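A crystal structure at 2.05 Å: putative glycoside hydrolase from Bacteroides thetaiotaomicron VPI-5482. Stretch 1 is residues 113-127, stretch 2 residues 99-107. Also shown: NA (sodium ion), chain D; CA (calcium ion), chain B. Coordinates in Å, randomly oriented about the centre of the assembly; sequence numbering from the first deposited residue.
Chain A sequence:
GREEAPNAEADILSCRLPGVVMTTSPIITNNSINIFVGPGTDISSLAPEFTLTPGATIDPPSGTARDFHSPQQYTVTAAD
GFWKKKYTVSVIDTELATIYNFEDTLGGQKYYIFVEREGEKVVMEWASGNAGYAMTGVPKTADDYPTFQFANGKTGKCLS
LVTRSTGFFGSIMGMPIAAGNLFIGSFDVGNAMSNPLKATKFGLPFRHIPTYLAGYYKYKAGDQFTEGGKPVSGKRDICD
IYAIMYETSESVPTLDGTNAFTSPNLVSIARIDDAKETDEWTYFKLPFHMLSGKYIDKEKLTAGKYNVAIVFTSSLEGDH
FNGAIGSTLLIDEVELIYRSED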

ATOM      1  N   ILE A 113       6.396  -1.495  -7.976  1.00 23.74           N
ATOM      2  CA  ILE A 113       6.134  -1.767  -6.545  1.00 22.65           C
ATOM      3  C   ILE A 113       7.450  -1.426  -5.821  1.00 23.27           C
ATOM      4  O   ILE A 113       8.502  -2.043  -6.075  1.00 21.87           O
ATOM      5  CB  ILE A 113       5.747  -3.247  -6.316  1.00 25.13           C
ATOM      6  CG1 ILE A 113       4.459  -3.663  -7.088  1.00 26.42           C
ATOM      7  CG2 ILE A 113       5.605  -3.617  -4.795  1.00 22.55           C
ATOM      8  CD1 ILE A 113       4.306  -5.235  -7.271  1.00 23.64           C
ATOM      9  N   PHE A 114       7.379  -0.377  -5.010  1.00 24.50           N
ATOM     10  CA  PHE A 114       8.471   0.089  -4.155  1.00 23.67           C
ATOM     11  C   PHE A 114       8.599  -0.769  -2.931  1.00 23.84           C
ATOM     12  O   PHE A 114       7.596  -1.053  -2.237  1.00 22.51           O
ATOM     13  CB  PHE A 114       8.181   1.540  -3.732  1.00 23.96           C
ATOM     14  CG  PHE A 114       8.357   2.524  -4.823  1.00 25.95           C
ATOM     15  CD1 PHE A 114       9.613   3.085  -5.060  1.00 24.10           C
ATOM     16  CD2 PHE A 114       7.288   2.897  -5.634  1.00 26.70           C
ATOM     17  CE1 PHE A 114       9.775   4.014  -6.091  1.00 26.10           C
ATOM     18  CE2 PHE A 114       7.468   3.837  -6.643  1.00 23.26           C
ATOM     19  CZ  PHE A 114       8.714   4.376  -6.875  1.00 23.86           C
ATOM     20  N   VAL A 115       9.820  -1.186  -2.641  1.00 24.91           N
ATOM     21  CA  VAL A 115      10.102  -1.998  -1.470  1.00 24.23           C
ATOM     22  C   VAL A 115      11.185  -1.370  -0.600  1.00 26.99           C
ATOM     23  O   VAL A 115      11.962  -0.523  -1.051  1.00 25.62           O
ATOM     24  CB  VAL A 115      10.505  -3.436  -1.916  1.00 26.23           C
ATOM     25  CG1 VAL A 115       9.342  -4.037  -2.781  1.00 23.03           C
ATOM     26  CG2 VAL A 115      11.816  -3.442  -2.748  1.00 21.30           C
ATOM     27  N   GLU A 116      11.214  -1.775   0.662  1.00 23.34           N
ATOM     28  CA  GLU A 116      12.308  -1.442   1.571  1.00 26.36           C
ATOM     29  C   GLU A 116      13.108  -2.720   1.774  1.00 28.65           C
ATOM     30  O   GLU A 116      12.507  -3.797   1.876  1.00 26.36           O
ATOM     31  CB  GLU A 116      11.732  -0.924   2.870  1.00 23.25           C
ATOM     32  CG  GLU A 116      10.774   0.291   2.694  1.00 25.40           C
ATOM     33  CD  GLU A 116      11.489   1.480   2.099  1.00 29.98           C
ATOM     34  OE1 GLU A 116      12.709   1.568   2.299  1.00 29.39           O
ATOM     35  OE2 GLU A 116      10.849   2.308   1.407  1.00 31.35           O
ATOM     36  N   ARG A 117      14.446  -2.615   1.791  1.00 31.05           N
ATOM     37  CA  ARG A 117      15.332  -3.756   1.973  1.00 33.44           C
ATOM     38  C   ARG A 117      16.236  -3.567   3.200  1.00 37.26           C
ATOM     39  O   ARG A 117      16.525  -2.442   3.621  1.00 35.56           O
ATOM     40  CB  ARG A 117      16.204  -4.001   0.713  1.00 35.43           C
ATOM     41  CG  ARG A 117      15.412  -4.514  -0.485  1.00 40.68           C
ATOM     42  CD  ARG A 117      16.242  -4.812  -1.785  1.00 50.00           C
ATOM     43  NE  ARG A 117      15.433  -5.627  -2.737  1.00 61.05           N
ATOM     44  CZ  ARG A 117      14.990  -5.279  -3.969  1.00 63.67           C
ATOM     45  NH1 ARG A 117      15.284  -4.108  -4.534  1.00 66.91           N
ATOM     46  NH2 ARG A 117      14.242  -6.136  -4.668  1.00 54.09           N
ATOM     47  N   GLU A 118      16.614  -4.685   3.812  1.00 41.33           N
ATOM     48  CA  GLU A 118      17.799  -4.766   4.696  1.00 43.99           C
ATOM     49  C   GLU A 118      18.729  -5.755   4.008  1.00 45.07           C
ATOM     50  O   GLU A 118      18.462  -6.951   4.007  1.00 44.91           O
ATOM     51  CB  GLU A 118      17.444  -5.263   6.101  1.00 44.84           C
ATOM     52  CG  GLU A 118      16.691  -4.247   6.988  1.00 52.27           C
ATOM     53  CD  GLU A 118      16.461  -4.742   8.443  1.00 63.00           C
ATOM     54  OE1 GLU A 118      17.033  -5.784   8.845  1.00 66.16           O
ATOM     55  OE2 GLU A 118      15.699  -4.089   9.191  1.00 68.15           O
ATOM     56  N   GLY A 119      19.784  -5.251   3.368  1.00 47.41           N
ATOM     57  CA  GLY A 119      20.637  -6.076   2.510  1.00 45.64           C
ATOM     58  C   GLY A 119      19.803  -6.560   1.344  1.00 45.60           C
ATOM     59  O   GLY A 119      19.090  -5.768   0.711  1.00 50.42           O
ATOM     60  N   GLU A 120      19.866  -7.857   1.066  1.00 45.45           N
ATOM     61  CA  GLU A 120      19.041  -8.484   0.015  1.00 45.05           C
ATOM     62  C   GLU A 120      17.615  -8.824   0.498  1.00 42.26           C
ATOM     63  O   GLU A 120      16.749  -9.109  -0.324  1.00 44.95           O
ATOM     64  CB  GLU A 120      19.713  -9.766  -0.528  1.00 47.02           C
ATOM     65  CG  GLU A 120      21.238  -9.686  -0.735  1.00 43.98           C
ATOM     66  N   LYS A 121      17.373  -8.796   1.812  1.00 38.68           N
ATOM     67  CA  LYS A 121      16.034  -9.073   2.371  1.00 39.07           C
ATOM     68  C   LYS A 121      15.037  -7.887   2.277  1.00 36.58           C
ATOM     69  O   LYS A 121      15.234  -6.833   2.918  1.00 31.04           O
ATOM     70  CB  LYS A 121      16.158  -9.534   3.830  1.00 40.31           C
ATOM     71  CG  LYS A 121      14.814  -9.716   4.557  1.00 44.54           C
ATOM     72  CD  LYS A 121      14.944 -10.614   5.795  1.00 49.36           C
ATOM     73  CE  LYS A 121      14.105 -10.124   6.978  1.00 47.95           C
ATOM     74  NZ  LYS A 121      14.583 -10.653   8.292  1.00 45.34           N
ATOM     75  N   VAL A 122      13.966  -8.091   1.503  1.00 32.94           N
ATOM     76  CA  VAL A 122      12.826  -7.192   1.493  1.00 33.29           C
ATOM     77  C   VAL A 122      12.118  -7.170   2.873  1.00 30.36           C
ATOM     78  O   VAL A 122      11.759  -8.198   3.387  1.00 31.68           O
ATOM     79  CB  VAL A 122      11.811  -7.560   0.373  1.00 31.21           C
ATOM     80  CG1 VAL A 122      10.630  -6.639   0.432  1.00 27.81           C
ATOM     81  CG2 VAL A 122      12.486  -7.433  -0.989  1.00 34.80           C
ATOM     82  N   VAL A 123      11.952  -6.002   3.469  1.00 28.13           N
ATOM     83  CA  VAL A 123      11.242  -5.880   4.773  1.00 29.69           C
ATOM     84  C   VAL A 123       9.908  -5.120   4.714  1.00 30.66           C
ATOM     85  O   VAL A 123       9.217  -4.988   5.747  1.00 31.65           O
ATOM     86  CB  VAL A 123      12.153  -5.260   5.859  1.00 30.90           C
ATOM     87  CG1 VAL A 123      13.388  -6.170   6.030  1.00 24.97           C
ATOM     88  CG2 VAL A 123      12.543  -3.810   5.523  1.00 26.46           C
HETATM   89  N   MSE A 124       9.539  -4.639   3.526  1.00 27.57           N
HETATM   90  CA  MSE A 124       8.233  -3.971   3.317  1.00 28.94           C
HETATM   91  C   MSE A 124       7.984  -3.679   1.836  1.00 29.73           C
HETATM   92  O   MSE A 124       8.909  -3.264   1.109  1.00 30.36           O
HETATM   93  CB  MSE A 124       8.151  -2.650   4.094  1.00 24.52           C
HETATM   94  CG  MSE A 124       6.706  -2.142   4.238  1.00 33.38           C
HETATM   95 SE   MSE A 124       6.649  -0.467   5.134  0.75 28.77          SE
HETATM   96  CE  MSE A 124       7.116   0.701   3.629  1.00 35.91           C
ATOM     97  N   GLU A 125       6.746  -3.906   1.404  1.00 29.41           N
ATOM     98  CA  GLU A 125       6.239  -3.486   0.128  1.00 29.92           C
ATOM     99  C   GLU A 125       5.234  -2.343   0.301  1.00 30.95           C
ATOM    100  O   GLU A 125       4.203  -2.488   0.972  1.00 25.59           O
ATOM    101  CB  GLU A 125       5.571  -4.638  -0.603  1.00 33.15           C
ATOM    102  CG  GLU A 125       6.440  -5.884  -0.661  1.00 37.40           C
ATOM    103  CD  GLU A 125       6.014  -6.915  -1.713  1.00 34.55           C
ATOM    104  OE1 GLU A 125       5.040  -6.660  -2.487  1.00 32.16           O
ATOM    105  OE2 GLU A 125       6.708  -7.976  -1.762  1.00 36.62           O
ATOM    106  N   TRP A 126       5.552  -1.188  -0.272  1.00 27.12           N
ATOM    107  CA  TRP A 126       4.579  -0.092  -0.342  1.00 25.88           C
ATOM    108  C   TRP A 126       3.442  -0.534  -1.250  1.00 29.06           C
ATOM    109  O   TRP A 126       3.620  -1.372  -2.140  1.00 25.89           O
ATOM    110  CB  TRP A 126       5.188   1.169  -0.931  1.00 25.00           C
ATOM    111  CG  TRP A 126       6.179   1.881  -0.046  1.00 22.23           C
ATOM    112  CD1 TRP A 126       7.505   1.628   0.063  1.00 28.32           C
ATOM    113  CD2 TRP A 126       5.901   2.985   0.838  1.00 22.32           C
ATOM    114  NE1 TRP A 126       8.075   2.499   0.996  1.00 26.25           N
ATOM    115  CE2 TRP A 126       7.107   3.352   1.454  1.00 25.01           C
ATOM    116  CE3 TRP A 126       4.747   3.712   1.137  1.00 26.32           C
ATOM    117  CZ2 TRP A 126       7.186   4.387   2.376  1.00 28.15           C
ATOM    118  CZ3 TRP A 126       4.822   4.762   2.021  1.00 27.84           C
ATOM    119  CH2 TRP A 126       6.028   5.096   2.638  1.00 29.34           C
ATOM    120  N   ALA A 127       2.274   0.030  -1.014  1.00 27.04           N
ATOM    121  CA  ALA A 127       1.095  -0.240  -1.848  1.00 27.11           C
ATOM    122  C   ALA A 127       0.730   1.024  -2.625  1.00 24.77           C
ATOM    123  O   ALA A 127       1.086   2.142  -2.206  1.00 26.49           O
ATOM    124  CB  ALA A 127      -0.082  -0.660  -0.952  1.00 23.50           C
TER
HETATM  125 NA    NA D   3      14.638   1.873   3.763  1.00 43.85          NA
HETATM  126 CA    CA B   1      16.128   8.790  -3.730  1.00 35.78          CA
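Stretch 2 (99-107) IYNFEDTLG

Stretch 2 begins as a short strand, Ile99 and Tyr100, and continues as loop to Gly107. The strands of stretch 1 join through a type II' turn from Glu118 to Lys121. Asp104 to Leu106 run along the edge of stretch 1 at Ile113 to Val115, while Tyr100 and Phe102 reach Trp126, beyond the turn. The backbones pair, antiparallel, at a single bridge, Phe114 with Thr105, CA to CA 4.3 Å.

Ile99 points its side chain away. Its O binds the sodium ion at 2.4 Å, and Glu116 OE1 binds the same ion at 2.4 Å, so the metal ties the two stretches together. Tyr100 points toward stretch 1. The edge of Trp126 meets its ring face, with Trp126 CZ2 3.6 Å from Tyr100 CD1 and the planes at 81°. Asn101 turns away; its O binds the calcium ion at 2.4 Å.

Phe102 has positive phi (59°). Its ring edge faces the Phe114 ring, CD1 to CD1 4.0 Å. Its CE1 lies over a face of Trp126, 4.3 Å from Trp126 CE2. Water 3 links Phe102 N (2.8 Å) to Glu116 OE2 (2.5 Å). Glu103 points away and binds calcium through OE2 at 2.3 Å.

From Asp104 the chain is extended. Asp104 O accepts a hydrogen bond from Val115 N at 3.0 Å. The Asp104 side chain points toward stretch 1, and its OD1 forms a long salt bridge with Arg117 NH1 at 3.6 Å. Thr105 sets its CG2 over a face of the Phe114 ring, 3.7 Å from Phe114 CD1. Leu106 N donates to Ile113 O at 2.9 Å, closing the bridge on its other side. The Leu106 side chain packs against Val115, CG to Val115 CG1 3.7 Å, and Ile113, CD1 to Ile113 CG2 3.8 Å. Gly107 makes no contact.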

ATOM      1  N   ILE A  99      13.053   4.733   6.910  1.00 23.81           N
ATOM      2  CA  ILE A  99      13.920   5.576   6.079  1.00 28.82           C
ATOM      3  C   ILE A  99      13.642   5.212   4.633  1.00 25.91           C
ATOM      4  O   ILE A  99      13.859   4.074   4.243  1.00 26.65           O
ATOM      5  CB  ILE A  99      15.426   5.359   6.401  1.00 29.57           C
ATOM      6  CG1 ILE A  99      15.728   5.628   7.880  1.00 38.03           C
ATOM      7  CG2 ILE A  99      16.338   6.202   5.476  1.00 30.19           C
ATOM      8  CD1 ILE A  99      15.867   7.061   8.256  1.00 45.62           C
ATOM      9  N   TYR A 100      13.184   6.174   3.834  1.00 25.91           N
ATOM     10  CA  TYR A 100      12.660   5.882   2.495  1.00 24.36           C
ATOM     11  C   TYR A 100      13.368   6.701   1.436  1.00 26.34           C
ATOM     12  O   TYR A 100      13.171   7.904   1.351  1.00 24.84           O
ATOM     13  CB  TYR A 100      11.171   6.206   2.447  1.00 28.19           C
ATOM     14  CG  TYR A 100      10.409   5.738   3.668  1.00 24.35           C
ATOM     15  CD1 TYR A 100      10.426   4.410   4.047  1.00 25.65           C
ATOM     16  CD2 TYR A 100       9.679   6.631   4.437  1.00 34.22           C
ATOM     17  CE1 TYR A 100       9.736   3.972   5.160  1.00 29.10           C
ATOM     18  CE2 TYR A 100       8.993   6.213   5.564  1.00 32.62           C
ATOM     19  CZ  TYR A 100       9.002   4.888   5.918  1.00 32.65           C
ATOM     20  OH  TYR A 100       8.285   4.477   7.033  1.00 26.45           O
ATOM     21  N   ASN A 101      14.176   6.043   0.615  1.00 23.16           N
ATOM     22  CA  ASN A 101      14.918   6.722  -0.444  1.00 25.05           C
ATOM     23  C   ASN A 101      14.377   6.425  -1.861  1.00 24.95           C
ATOM     24  O   ASN A 101      14.840   6.978  -2.855  1.00 24.52           O
ATOM     25  CB  ASN A 101      16.402   6.350  -0.318  1.00 23.36           C
ATOM     26  CG  ASN A 101      17.101   7.123   0.814  1.00 26.69           C
ATOM     27  OD1 ASN A 101      17.199   8.332   0.773  1.00 29.47           O
ATOM     28  ND2 ASN A 101      17.590   6.418   1.808  1.00 30.23           N
ATOM     29  N   PHE A 102      13.400   5.528  -1.930  1.00 24.92           N
ATOM     30  CA  PHE A 102      12.676   5.214  -3.148  1.00 25.39           C
ATOM     31  C   PHE A 102      13.547   4.709  -4.287  1.00 25.91           C
ATOM     32  O   PHE A 102      13.240   4.961  -5.462  1.00 24.58           O
ATOM     33  CB  PHE A 102      11.783   6.407  -3.532  1.00 21.79           C
ATOM     34  CG  PHE A 102      10.798   6.753  -2.448  1.00 26.30           C
ATOM     35  CD1 PHE A 102       9.700   5.952  -2.244  1.00 28.50           C
ATOM     36  CD2 PHE A 102      11.049   7.757  -1.528  1.00 26.05           C
ATOM     37  CE1 PHE A 102       8.823   6.206  -1.193  1.00 24.51           C
ATOM     38  CE2 PHE A 102      10.167   8.004  -0.489  1.00 25.33           C
ATOM     39  CZ  PHE A 102       9.060   7.213  -0.337  1.00 21.72           C
ATOM     40  N   GLU A 103      14.624   3.993  -3.929  1.00 25.33           N
ATOM     41  CA  GLU A 103      15.535   3.419  -4.890  1.00 25.40           C
ATOM     42  C   GLU A 103      15.093   2.025  -5.381  1.00 28.69           C
ATOM     43  O   GLU A 103      15.400   1.632  -6.493  1.00 31.34           O
ATOM     44  CB  GLU A 103      16.969   3.299  -4.332  1.00 25.96           C
ATOM     45  CG  GLU A 103      17.596   4.585  -3.720  1.00 25.92           C
ATOM     46  CD  GLU A 103      17.540   5.769  -4.676  1.00 30.64           C
ATOM     47  OE1 GLU A 103      17.590   5.543  -5.909  1.00 22.94           O
ATOM     48  OE2 GLU A 103      17.434   6.916  -4.198  1.00 22.00           O
ATOM     49  N   ASP A 104      14.422   1.260  -4.527  1.00 29.16           N
ATOM     50  CA  ASP A 104      14.261  -0.177  -4.743  1.00 24.96           C
ATOM     51  C   ASP A 104      12.836  -0.503  -5.147  1.00 25.28           C
ATOM     52  O   ASP A 104      11.880  -0.052  -4.487  1.00 23.09           O
ATOM     53  CB  ASP A 104      14.545  -0.929  -3.450  1.00 25.84           C
ATOM     54  CG  ASP A 104      16.031  -0.868  -3.038  1.00 23.28           C
ATOM     55  OD1 ASP A 104      16.912  -0.972  -3.896  1.00 31.07           O
ATOM     56  OD2 ASP A 104      16.269  -0.681  -1.850  1.00 34.99           O
ATOM     57  N   THR A 105      12.693  -1.291  -6.197  1.00 22.41           N
ATOM     58  CA  THR A 105      11.390  -1.745  -6.656  1.00 23.70           C
ATOM     59  C   THR A 105      11.511  -3.213  -7.069  1.00 25.49           C
ATOM     60  O   THR A 105      12.625  -3.727  -7.275  1.00 26.49           O
ATOM     61  CB  THR A 105      10.925  -0.968  -7.863  1.00 29.27           C
ATOM     62  OG1 THR A 105      11.866  -1.167  -8.902  1.00 32.08           O
ATOM     63  CG2 THR A 105      10.763   0.548  -7.549  1.00 29.57           C
ATOM     64  N   LEU A 106      10.374  -3.902  -7.192  1.00 26.52           N
ATOM     65  CA  LEU A 106      10.355  -5.314  -7.577  1.00 27.12           C
ATOM     66  C   LEU A 106      10.559  -5.476  -9.079  1.00 29.57           C
ATOM     67  O   LEU A 106       9.875  -4.874  -9.871  1.00 30.07           O
ATOM     68  CB  LEU A 106       9.078  -6.020  -7.119  1.00 25.56           C
ATOM     69  CG  LEU A 106       8.815  -6.306  -5.629  1.00 28.64           C
ATOM     70  CD1 LEU A 106       7.398  -6.904  -5.482  1.00 29.10           C
ATOM     71  CD2 LEU A 106       9.836  -7.259  -4.984  1.00 25.13           C
ATOM     72  N   GLY A 107      11.538  -6.280  -9.463  1.00 32.43           N
ATOM     73  CA  GLY A 107      11.820  -6.529 -10.878  1.00 33.30           C
ATOM     74  C   GLY A 107      10.792  -7.463 -11.512  1.00 35.56           C
ATOM     75  O   GLY A 107      10.089  -8.201 -10.819  1.00 36.71           O
TER
HETATM   76  O   HOH W   1      17.437   9.268  -1.811  1.00 22.13           O
HETATM   77  O   HOH W   2      14.772   3.281   1.350  1.00 27.34           O
HETATM   78  O   HOH W   3      11.785   3.846  -0.332  1.00 40.06           O
HETATM   79  O   HOH W   4      12.197   1.948  -2.503  1.00 25.04           O
HETATM   80  O   HOH W   5       7.923  -3.252  -9.473  1.00 27.58           O
HETATM   81  O   HOH W   6      15.515   0.245   1.980  1.00 35.75           O
HETATM   82  O   HOH W   7      14.698   0.022   4.890  1.00 42.88           O
HETATM   83  O   HOH W   8      17.220   2.774   4.192  1.00 47.65           O